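PDB 3BWT: pumilio homology domain family member 4, which binds messenger RNA through its Pumilio homology domain, the single-stranded RNA-binding region of eight repeats that forms this chain. Local coordinates for residues V88-N93 with R98-L103; Y211-E216 with H226-L231; T290-S295 with K304-I309. All blocks are in the same frame, centred on the assembly; numbering follows the deposited sequence.

Contact 1 of 3, residues V88-N93 with R98-L103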
loop_
_atom_site.group_PDB
_atom_site.type_symbol
_atom_site.label_atom_id
_atom_site.label_comp_id
_atom_site.label_asym_id
_atom_site.label_seq_id
_atom_site.Cartn_x
_atom_site.Cartn_y
_atom_site.Cartn_z
ATOM N N VAL A 88 1.581 19.271 -7.188
ATOM C CA VAL A 88 2.684 18.884 -6.311
ATOM C C VAL A 88 2.536 19.557 -4.953
ATOM O O VAL A 88 2.601 18.913 -3.910
ATOM C CB VAL A 88 4.067 19.237 -6.913
ATOM C CG1 VAL A 88 5.137 19.176 -5.851
ATOM C CG2 VAL A 88 4.403 18.295 -8.057
ATOM N N GLU A 89 2.334 20.865 -4.978
ATOM C CA GLU A 89 2.141 21.618 -3.755
ATOM C C GLU A 89 0.988 21.034 -2.950
ATOM O O GLU A 89 1.087 20.872 -1.738
ATOM C CB GLU A 89 1.854 23.080 -4.082
ATOM C CG GLU A 89 1.532 23.920 -2.867
ATOM C CD GLU A 89 0.947 25.262 -3.225
ATOM O OE1 GLU A 89 1.029 25.677 -4.413
ATOM O OE2 GLU A 89 0.397 25.896 -2.307
ATOM N N ILE A 90 -0.105 20.724 -3.637
ATOM C CA ILE A 90 -1.311 20.230 -2.989
ATOM C C ILE A 90 -1.110 18.826 -2.430
ATOM O O ILE A 90 -1.563 18.525 -1.332
ATOM C CB ILE A 90 -2.507 20.239 -3.955
ATOM C CG1 ILE A 90 -2.725 21.646 -4.516
ATOM C CG2 ILE A 90 -3.761 19.747 -3.265
ATOM C CD1 ILE A 90 -3.765 21.717 -5.599
ATOM N N SER A 91 -0.420 17.981 -3.185
ATOM C CA SER A 91 -0.178 16.599 -2.794
ATOM C C SER A 91 0.771 16.449 -1.605
ATOM O O SER A 91 0.704 15.457 -0.880
ATOM C CB SER A 91 0.381 15.806 -3.971
ATOM O OG SER A 91 -0.572 15.689 -5.005
ATOM N N LEU A 92 1.664 17.420 -1.414
ATOM C CA LEU A 92 2.617 17.362 -0.321
ATOM C C LEU A 92 1.963 17.761 1.000
ATOM O O LEU A 92 2.440 17.389 2.075
ATOM C CB LEU A 92 3.824 18.251 -0.608
ATOM C CG LEU A 92 4.716 17.877 -1.792
ATOM C CD1 LEU A 92 6.014 18.669 -1.723
ATOM C CD2 LEU A 92 5.013 16.382 -1.839
ATOM N N ASN A 93 0.859 18.493 0.899
ATOM C CA ASN A 93 0.119 19.006 2.048
ATOM C C ASN A 93 -0.820 17.954 2.641
ATOM O O ASN A 93 -1.501 17.230 1.909
ATOM C CB ASN A 93 -0.668 20.255 1.614
ATOM C CG ASN A 93 -1.530 20.842 2.723
ATOM O OD1 ASN A 93 -2.612 20.341 3.026
ATOM N ND2 ASN A 93 -1.073 21.941 3.295
ATOM N N ARG A 98 -5.843 15.225 0.709
ATOM C CA ARG A 98 -7.186 14.690 0.906
ATOM C C ARG A 98 -8.181 15.329 -0.065
ATOM O O ARG A 98 -9.061 14.655 -0.615
ATOM C CB ARG A 98 -7.637 14.796 2.372
ATOM C CG ARG A 98 -7.230 13.565 3.192
ATOM C CD ARG A 98 -7.829 13.543 4.587
ATOM N NE ARG A 98 -6.992 14.228 5.573
ATOM C CZ ARG A 98 -7.109 15.516 5.886
ATOM N NH1 ARG A 98 -8.028 16.261 5.281
ATOM N NH2 ARG A 98 -6.307 16.063 6.801
ATOM N N ALA A 99 -8.016 16.624 -0.300
ATOM C CA ALA A 99 -8.863 17.320 -1.247
ATOM C C ALA A 99 -8.630 16.781 -2.656
ATOM O O ALA A 99 -9.559 16.663 -3.442
ATOM C CB ALA A 99 -8.584 18.798 -1.195
ATOM N N LEU A 100 -7.382 16.456 -2.971
ATOM C CA LEU A 100 -7.027 16.049 -4.327
ATOM C C LEU A 100 -7.418 14.600 -4.594
ATOM O O LEU A 100 -7.657 14.216 -5.738
ATOM C CB LEU A 100 -5.535 16.257 -4.569
ATOM C CG LEU A 100 -4.922 15.837 -5.904
ATOM C CD1 LEU A 100 -5.746 16.324 -7.058
ATOM C CD2 LEU A 100 -3.524 16.390 -5.990
ATOM N N GLN A 101 -7.482 13.798 -3.537
ATOM C CA GLN A 101 -7.997 12.445 -3.655
ATOM C C GLN A 101 -9.491 12.486 -3.963
ATOM O O GLN A 101 -9.983 11.727 -4.796
ATOM C CB GLN A 101 -7.742 11.657 -2.376
ATOM C CG GLN A 101 -6.276 11.404 -2.096
ATOM C CD GLN A 101 -6.042 10.636 -0.804
ATOM O OE1 GLN A 101 -6.602 9.568 -0.603
ATOM N NE2 GLN A 101 -5.200 11.176 0.068
ATOM N N LYS A 102 -10.209 13.382 -3.300
ATOM C CA LYS A 102 -11.635 13.550 -3.565
ATOM C C LYS A 102 -11.902 14.001 -4.998
ATOM O O LYS A 102 -12.818 13.501 -5.660
ATOM C CB LYS A 102 -12.260 14.547 -2.598
ATOM C CG LYS A 102 -13.762 14.377 -2.470
ATOM C CD LYS A 102 -14.054 13.084 -1.757
ATOM C CE LYS A 102 -15.529 12.863 -1.554
ATOM N NZ LYS A 102 -15.730 11.589 -0.808
ATOM N N LEU A 103 -11.108 14.953 -5.468
ATOM C CA LEU A 103 -11.208 15.408 -6.846
ATOM C C LEU A 103 -11.135 14.222 -7.800
ATOM O O LEU A 103 -11.982 14.059 -8.672
ATOM C CB LEU A 103 -10.098 16.406 -7.152
ATOM C CG LEU A 103 -10.126 17.152 -8.488
ATOM C CD1 LEU A 103 -9.523 18.539 -8.327
ATOM C CD2 LEU A 103 -9.386 16.376 -9.564
#
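Ile90 and Ser91 meet Leu100 without any ring or amide between them. The flat group nearest this junction is the Asn93 amide, which works at its border. Its OD1 takes the backbone N-H of His95 in an Asx turn and also caps the N-H of Gly96, at the start of helix 96-106. Its ND2 makes a weak hydrogen bond to Thr56 O. OD1 spans the turn into helix 96-106, and the weak ND2 bond adds a second tether; together they probably steady the turn.

Leu100 carries the contact from its side. Its CG lies anti to the backbone N (chi1 177°), which turns the branched end toward Ser91 of helix 87-92. CB of Leu100 lies 4.1 Å from Ile90 CG2, a plain apolar touch. The two side chains meet at roughly a right angle. The CA-CB bonds of Ile90 and Leu100 each point at the opposing segment. Leu100 CD2 also packs against Ser91 OG. With OG beside its own backbone N (chi1 -66°), that hydroxyl points back along the helix to its polar partner, Phe87 O. The nearest CA atoms across the segments, of Ser91 and Leu100, are 7.0 Å apart.

Neighbouring helices add to the packing. Met55 of helix 51-55 touches Ile90 and Ala99. Val136 of helix 133-143 touches both Ser91 and Leu100.

Both segments belong to Pumilio repeat 3, so this is the inner packing of one repeat, with residues of adjoining helices adding to it. The chemistry is almost wholly apolar. The one hydroxyl is buried but bonded to its own helix, so it can face a methyl group without needing a partner across the contact.

Contact 2 of 3, residues Y211-E216 with H226-L231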
loop_
_atom_site.group_PDB
_atom_site.type_symbol
_atom_site.label_atom_id
_atom_site.label_comp_id
_atom_site.label_asym_id
_atom_site.label_seq_id
_atom_site.Cartn_x
_atom_site.Cartn_y
_atom_site.Cartn_z
ATOM N N TYR A 211 3.722 -9.581 -1.206
ATOM C CA TYR A 211 2.428 -9.200 -1.722
ATOM C C TYR A 211 2.144 -9.891 -3.054
ATOM O O TYR A 211 1.000 -10.214 -3.371
ATOM C CB TYR A 211 2.326 -7.682 -1.850
ATOM C CG TYR A 211 0.896 -7.198 -1.829
ATOM C CD1 TYR A 211 0.075 -7.453 -0.735
ATOM C CD2 TYR A 211 0.361 -6.510 -2.907
ATOM C CE1 TYR A 211 -1.229 -7.024 -0.712
ATOM C CE2 TYR A 211 -0.950 -6.081 -2.898
ATOM C CZ TYR A 211 -1.741 -6.338 -1.799
ATOM O OH TYR A 211 -3.048 -5.911 -1.791
ATOM N N ILE A 212 3.194 -10.117 -3.832
ATOM C CA ILE A 212 3.059 -10.816 -5.095
ATOM C C ILE A 212 2.449 -12.172 -4.829
ATOM O O ILE A 212 1.544 -12.602 -5.530
ATOM C CB ILE A 212 4.424 -11.021 -5.765
ATOM C CG1 ILE A 212 5.008 -9.670 -6.176
ATOM C CG2 ILE A 212 4.308 -12.000 -6.955
ATOM C CD1 ILE A 212 6.427 -9.750 -6.680
ATOM N N ILE A 213 2.956 -12.841 -3.802
ATOM C CA ILE A 213 2.485 -14.170 -3.445
ATOM C C ILE A 213 1.073 -14.107 -2.888
ATOM O O ILE A 213 0.209 -14.881 -3.274
ATOM C CB ILE A 213 3.426 -14.813 -2.440
ATOM C CG1 ILE A 213 4.829 -14.880 -3.042
ATOM C CG2 ILE A 213 2.936 -16.197 -2.050
ATOM C CD1 ILE A 213 5.828 -15.623 -2.198
ATOM N N THR A 214 0.844 -13.169 -1.983
ATOM C CA THR A 214 -0.489 -12.902 -1.459
ATOM C C THR A 214 -1.532 -12.805 -2.565
ATOM O O THR A 214 -2.609 -13.401 -2.484
ATOM C CB THR A 214 -0.489 -11.583 -0.664
ATOM O OG1 THR A 214 0.198 -11.790 0.572
ATOM C CG2 THR A 214 -1.913 -11.096 -0.390
ATOM N N LYS A 215 -1.195 -12.043 -3.597
ATOM C CA LYS A 215 -2.109 -11.754 -4.690
ATOM C C LYS A 215 -2.367 -12.991 -5.531
ATOM O O LYS A 215 -3.519 -13.338 -5.820
ATOM C CB LYS A 215 -1.548 -10.617 -5.550
ATOM C CG LYS A 215 -2.018 -9.242 -5.102
ATOM C CD LYS A 215 -3.358 -8.907 -5.774
ATOM C CE LYS A 215 -4.254 -8.065 -4.885
ATOM N NZ LYS A 215 -5.661 -8.016 -5.371
ATOM N N GLU A 216 -1.291 -13.659 -5.919
ATOM C CA GLU A 216 -1.411 -14.897 -6.664
ATOM C C GLU A 216 -2.198 -15.952 -5.896
ATOM O O GLU A 216 -2.972 -16.704 -6.488
ATOM C CB GLU A 216 -0.036 -15.421 -7.049
ATOM C CG GLU A 216 0.634 -14.535 -8.043
ATOM C CD GLU A 216 1.727 -15.235 -8.781
ATOM O OE1 GLU A 216 2.285 -16.196 -8.224
ATOM O OE2 GLU A 216 2.034 -14.815 -9.916
ATOM N N HIS A 226 6.067 -19.138 -7.969
ATOM C CA HIS A 226 6.992 -20.223 -8.267
ATOM C C HIS A 226 8.372 -19.694 -8.627
ATOM O O HIS A 226 9.387 -20.264 -8.227
ATOM C CB HIS A 226 6.448 -21.126 -9.380
ATOM C CG HIS A 226 5.277 -21.960 -8.963
ATOM N ND1 HIS A 226 4.043 -21.870 -9.572
ATOM C CD2 HIS A 226 5.150 -22.898 -7.992
ATOM C CE1 HIS A 226 3.208 -22.720 -8.998
ATOM N NE2 HIS A 226 3.853 -23.354 -8.035
ATOM N N LYS A 227 8.418 -18.599 -9.375
ATOM C CA LYS A 227 9.706 -18.038 -9.777
ATOM C C LYS A 227 10.490 -17.459 -8.584
ATOM O O LYS A 227 11.719 -17.570 -8.520
ATOM C CB LYS A 227 9.515 -17.007 -10.887
ATOM C CG LYS A 227 9.029 -17.615 -12.202
ATOM C CD LYS A 227 8.868 -16.544 -13.283
ATOM C CE LYS A 227 8.368 -17.122 -14.609
ATOM N NZ LYS A 227 8.195 -16.098 -15.663
ATOM N N ILE A 228 9.770 -16.864 -7.634
ATOM C CA ILE A 228 10.374 -16.366 -6.404
ATOM C C ILE A 228 10.925 -17.519 -5.582
ATOM O O ILE A 228 12.089 -17.509 -5.181
ATOM C CB ILE A 228 9.357 -15.617 -5.529
ATOM C CG1 ILE A 228 8.902 -14.324 -6.202
ATOM C CG2 ILE A 228 9.949 -15.320 -4.163
ATOM C CD1 ILE A 228 7.722 -13.701 -5.519
ATOM N N VAL A 229 10.078 -18.508 -5.317
ATOM C CA VAL A 229 10.500 -19.661 -4.541
ATOM C C VAL A 229 11.762 -20.266 -5.137
ATOM O O VAL A 229 12.724 -20.550 -4.420
ATOM C CB VAL A 229 9.404 -20.719 -4.453
ATOM C CG1 VAL A 229 9.921 -21.952 -3.737
ATOM C CG2 VAL A 229 8.203 -20.152 -3.717
ATOM N N HIS A 230 11.763 -20.435 -6.452
ATOM C CA HIS A 230 12.929 -20.969 -7.142
ATOM C C HIS A 230 14.219 -20.192 -6.860
ATOM O O HIS A 230 15.298 -20.774 -6.802
ATOM C CB HIS A 230 12.683 -21.044 -8.649
ATOM C CG HIS A 230 13.883 -21.494 -9.424
ATOM N ND1 HIS A 230 14.287 -22.813 -9.474
ATOM C CD2 HIS A 230 14.779 -20.798 -10.164
ATOM C CE1 HIS A 230 15.377 -22.908 -10.211
ATOM N NE2 HIS A 230 15.697 -21.701 -10.642
ATOM N N LEU A 231 14.114 -18.879 -6.694
ATOM C CA LEU A 231 15.300 -18.045 -6.477
ATOM C C LEU A 231 15.756 -18.004 -5.021
ATOM O O LEU A 231 16.949 -17.913 -4.749
ATOM C CB LEU A 231 15.075 -16.620 -6.997
ATOM C CG LEU A 231 15.101 -16.439 -8.515
ATOM C CD1 LEU A 231 14.471 -15.120 -8.946
ATOM C CD2 LEU A 231 16.521 -16.541 -9.019
#
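Beside the three isoleucines that touch here, Ile212, Ile213 and Ile228, the carboxylate of Glu216 is gripped by several groups. Its OE1 is hydrogen-bonded to the backbone N of Asp223 and to Thr225 OG1. Its OE2 is bonded to the backbone N of Tyr224. All three partners lie at the beginning of helix 224-232 or just before it. The positive end of the helix dipole there would probably favour the charged form of the acid. His226 ND1 is too far for a bond, at 6.1 Å from Glu216 OE1.

The direct contact is apolar and hangs on one methyl group. Ile228 CD1 comes in between two isoleucines of helix 205-219. It lies 4.0 Å from Ile213 CG1 and 4.1 Å from Ile212 CG2. The Ile228 side chain is stretched out, with CD1 anti to CA (chi2 169°), so its tip does the touching. It meets both opposing side chains at a slant. Ile213 uses its longer branch and Ile212 its short one. The backbones stay well apart: the nearest CA atoms, of Ile213 and Ile228, are 8.7 Å from each other.

Leu177 of helix 169-179 packs on Ile212, and Leu193 of helix 182-193 packs on Ile228.

The contact lies in Pumilio repeat 6, with Leu231 already in repeat 7. Two kinds of chemistry work side by side. The buried isoleucines bring the two helices into apolar contact, while the Glu216 bonds tie helix 205-219 to the start of the next one and probably help to set its position.

Contact 3 of 3, residues T290-S295 with K304-I309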
loop_
_atom_site.group_PDB
_atom_site.type_symbol
_atom_site.label_atom_id
_atom_site.label_comp_id
_atom_site.label_asym_id
_atom_site.label_seq_id
_atom_site.Cartn_x
_atom_site.Cartn_y
_atom_site.Cartn_z
ATOM N N THR A 290 6.947 -21.969 12.654
ATOM C CA THR A 290 6.039 -22.007 11.526
ATOM C C THR A 290 6.188 -23.334 10.799
ATOM O O THR A 290 5.195 -23.950 10.422
ATOM C CB THR A 290 6.291 -20.856 10.559
ATOM O OG1 THR A 290 5.772 -19.656 11.132
ATOM C CG2 THR A 290 5.581 -21.106 9.247
ATOM N N ALA A 291 7.433 -23.769 10.624
ATOM C CA ALA A 291 7.737 -24.993 9.891
ATOM C C ALA A 291 7.064 -26.194 10.534
ATOM O O ALA A 291 6.458 -27.018 9.853
ATOM C CB ALA A 291 9.234 -25.206 9.821
ATOM N N LEU A 292 7.176 -26.281 11.852
ATOM C CA LEU A 292 6.524 -27.335 12.618
ATOM C C LEU A 292 5.006 -27.233 12.535
ATOM O O LEU A 292 4.325 -28.239 12.395
ATOM C CB LEU A 292 6.959 -27.281 14.086
ATOM C CG LEU A 292 8.397 -27.703 14.386
ATOM C CD1 LEU A 292 8.912 -27.036 15.661
ATOM C CD2 LEU A 292 8.500 -29.211 14.471
ATOM N N ASP A 293 4.479 -26.016 12.641
ATOM C CA ASP A 293 3.040 -25.806 12.648
ATOM C C ASP A 293 2.442 -26.230 11.317
ATOM O O ASP A 293 1.500 -27.023 11.276
ATOM C CB ASP A 293 2.710 -24.342 12.949
ATOM C CG ASP A 293 1.211 -24.047 12.878
ATOM O OD1 ASP A 293 0.420 -24.768 13.521
ATOM O OD2 ASP A 293 0.825 -23.081 12.181
ATOM N N ILE A 294 3.000 -25.711 10.226
ATOM C CA ILE A 294 2.547 -26.086 8.891
ATOM C C ILE A 294 2.678 -27.592 8.664
ATOM O O ILE A 294 1.705 -28.252 8.310
ATOM C CB ILE A 294 3.310 -25.327 7.777
ATOM C CG1 ILE A 294 3.006 -23.833 7.846
ATOM C CG2 ILE A 294 2.941 -25.874 6.400
ATOM C CD1 ILE A 294 1.525 -23.516 7.837
ATOM N N SER A 295 3.877 -28.128 8.879
ATOM C CA SER A 295 4.139 -29.539 8.602
ATOM C C SER A 295 3.221 -30.480 9.388
ATOM O O SER A 295 2.786 -31.507 8.858
ATOM C CB SER A 295 5.612 -29.888 8.832
ATOM O OG SER A 295 5.945 -29.813 10.206
ATOM N N LYS A 304 7.148 -35.269 11.584
ATOM C CA LYS A 304 7.906 -36.236 12.350
ATOM C C LYS A 304 9.384 -36.098 12.027
ATOM O O LYS A 304 10.237 -36.228 12.910
ATOM C CB LYS A 304 7.407 -37.659 12.062
ATOM C CG LYS A 304 5.989 -37.919 12.584
ATOM C CD LYS A 304 5.821 -37.347 13.996
ATOM C CE LYS A 304 4.477 -37.707 14.619
ATOM N NZ LYS A 304 4.352 -37.153 16.004
ATOM N N ARG A 305 9.686 -35.816 10.764
ATOM C CA ARG A 305 11.068 -35.621 10.363
ATOM C C ARG A 305 11.694 -34.392 11.042
ATOM O O ARG A 305 12.802 -34.469 11.584
ATOM C CB ARG A 305 11.188 -35.549 8.843
ATOM C CG ARG A 305 12.621 -35.422 8.396
ATOM C CD ARG A 305 12.760 -35.439 6.887
ATOM N NE ARG A 305 14.149 -35.287 6.467
ATOM C CZ ARG A 305 14.554 -35.257 5.199
ATOM N NH1 ARG A 305 13.682 -35.394 4.203
ATOM N NH2 ARG A 305 15.841 -35.114 4.926
ATOM N N LEU A 306 10.989 -33.283 11.016
ATOM C CA LEU A 306 11.413 -32.086 11.736
ATOM C C LEU A 306 11.518 -32.344 13.234
ATOM O O LEU A 306 12.510 -31.991 13.866
ATOM C CB LEU A 306 10.428 -30.941 11.508
ATOM C CG LEU A 306 10.255 -30.358 10.108
ATOM C CD1 LEU A 306 9.132 -29.338 10.127
ATOM C CD2 LEU A 306 11.534 -29.703 9.654
ATOM N N SER A 307 10.468 -32.929 13.807
ATOM C CA SER A 307 10.438 -33.208 15.233
ATOM C C SER A 307 11.683 -33.938 15.707
ATOM O O SER A 307 12.247 -33.596 16.748
ATOM C CB SER A 307 9.207 -34.028 15.586
ATOM O OG SER A 307 8.050 -33.230 15.539
ATOM N N GLU A 308 12.122 -34.941 14.955
ATOM C CA GLU A 308 13.194 -35.793 15.462
ATOM C C GLU A 308 14.568 -35.140 15.428
ATOM O O GLU A 308 15.483 -35.578 16.124
ATOM C CB GLU A 308 13.196 -37.180 14.808
ATOM C CG GLU A 308 13.263 -37.204 13.293
ATOM C CD GLU A 308 12.849 -38.562 12.736
ATOM O OE1 GLU A 308 12.184 -39.327 13.485
ATOM O OE2 GLU A 308 13.185 -38.854 11.560
ATOM N N ILE A 309 14.709 -34.080 14.641
ATOM C CA ILE A 309 15.927 -33.281 14.673
ATOM C C ILE A 309 15.859 -32.201 15.745
ATOM O O ILE A 309 16.859 -31.881 16.387
ATOM C CB ILE A 309 16.187 -32.609 13.341
ATOM C CG1 ILE A 309 16.463 -33.664 12.275
ATOM C CG2 ILE A 309 17.347 -31.626 13.471
ATOM C CD1 ILE A 309 16.788 -33.082 10.924
#
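Leu306 reaches from helix 300-310 against helix 284-298, meeting it with CB and CD1. Its CB packs against Leu292 CD2, 3.9 Å away. Beyond CB the chain is extended, with CD1 anti to CA (chi2 175°), and this carries CD1 down to the surface of the other helix. There CD1 lies beside both the methyl group and the carbonyl of Ala291, 4.1 Å from Ala291 CB and 3.6 Å from Ala291 O. It also rests on Ser295, against both CB and OG.

The Ser295 hydroxyl turns back to its own helix. OG stands between the backbone N and the carbonyl carbon (chi1 68°). It lies 2.9 Å from Ala291 O and 3.1 Å from Leu292 O. Leu292 CD2 reaches as far as Ser307 OG, whose main partner is Tyr303 O. Leu267 of helix 256-279 also packs on Leu306.

The two helical segments run roughly antiparallel, at 145°, with axes 9.8 Å apart, as a helical hairpin within Pumilio repeat 8. The join rests on apolar packing. Both serine hydroxyls have carbonyl partners in their own helices, so they can border the leucines at little polar cost.

How the contacts relate
From the N terminus, the chain first closes contact 1 in Pumilio repeat 3, across a span of four residues that includes the start of helix 96-106. Contact 2 follows in repeat 6 and closes a span of nine residues. Contact 3 comes last, in repeat 8, with eight residues between its segments. The three are in series; none encloses or crosses another. Each joins helices that follow one another in the chain, so each is local to its part of the curved stack of repeats. Contacts 1 and 2 have centres 34 Å apart, on opposite sides of the chain's centre. Contacts 2 and 3 share a side, with centres 23 Å apart. No two touch.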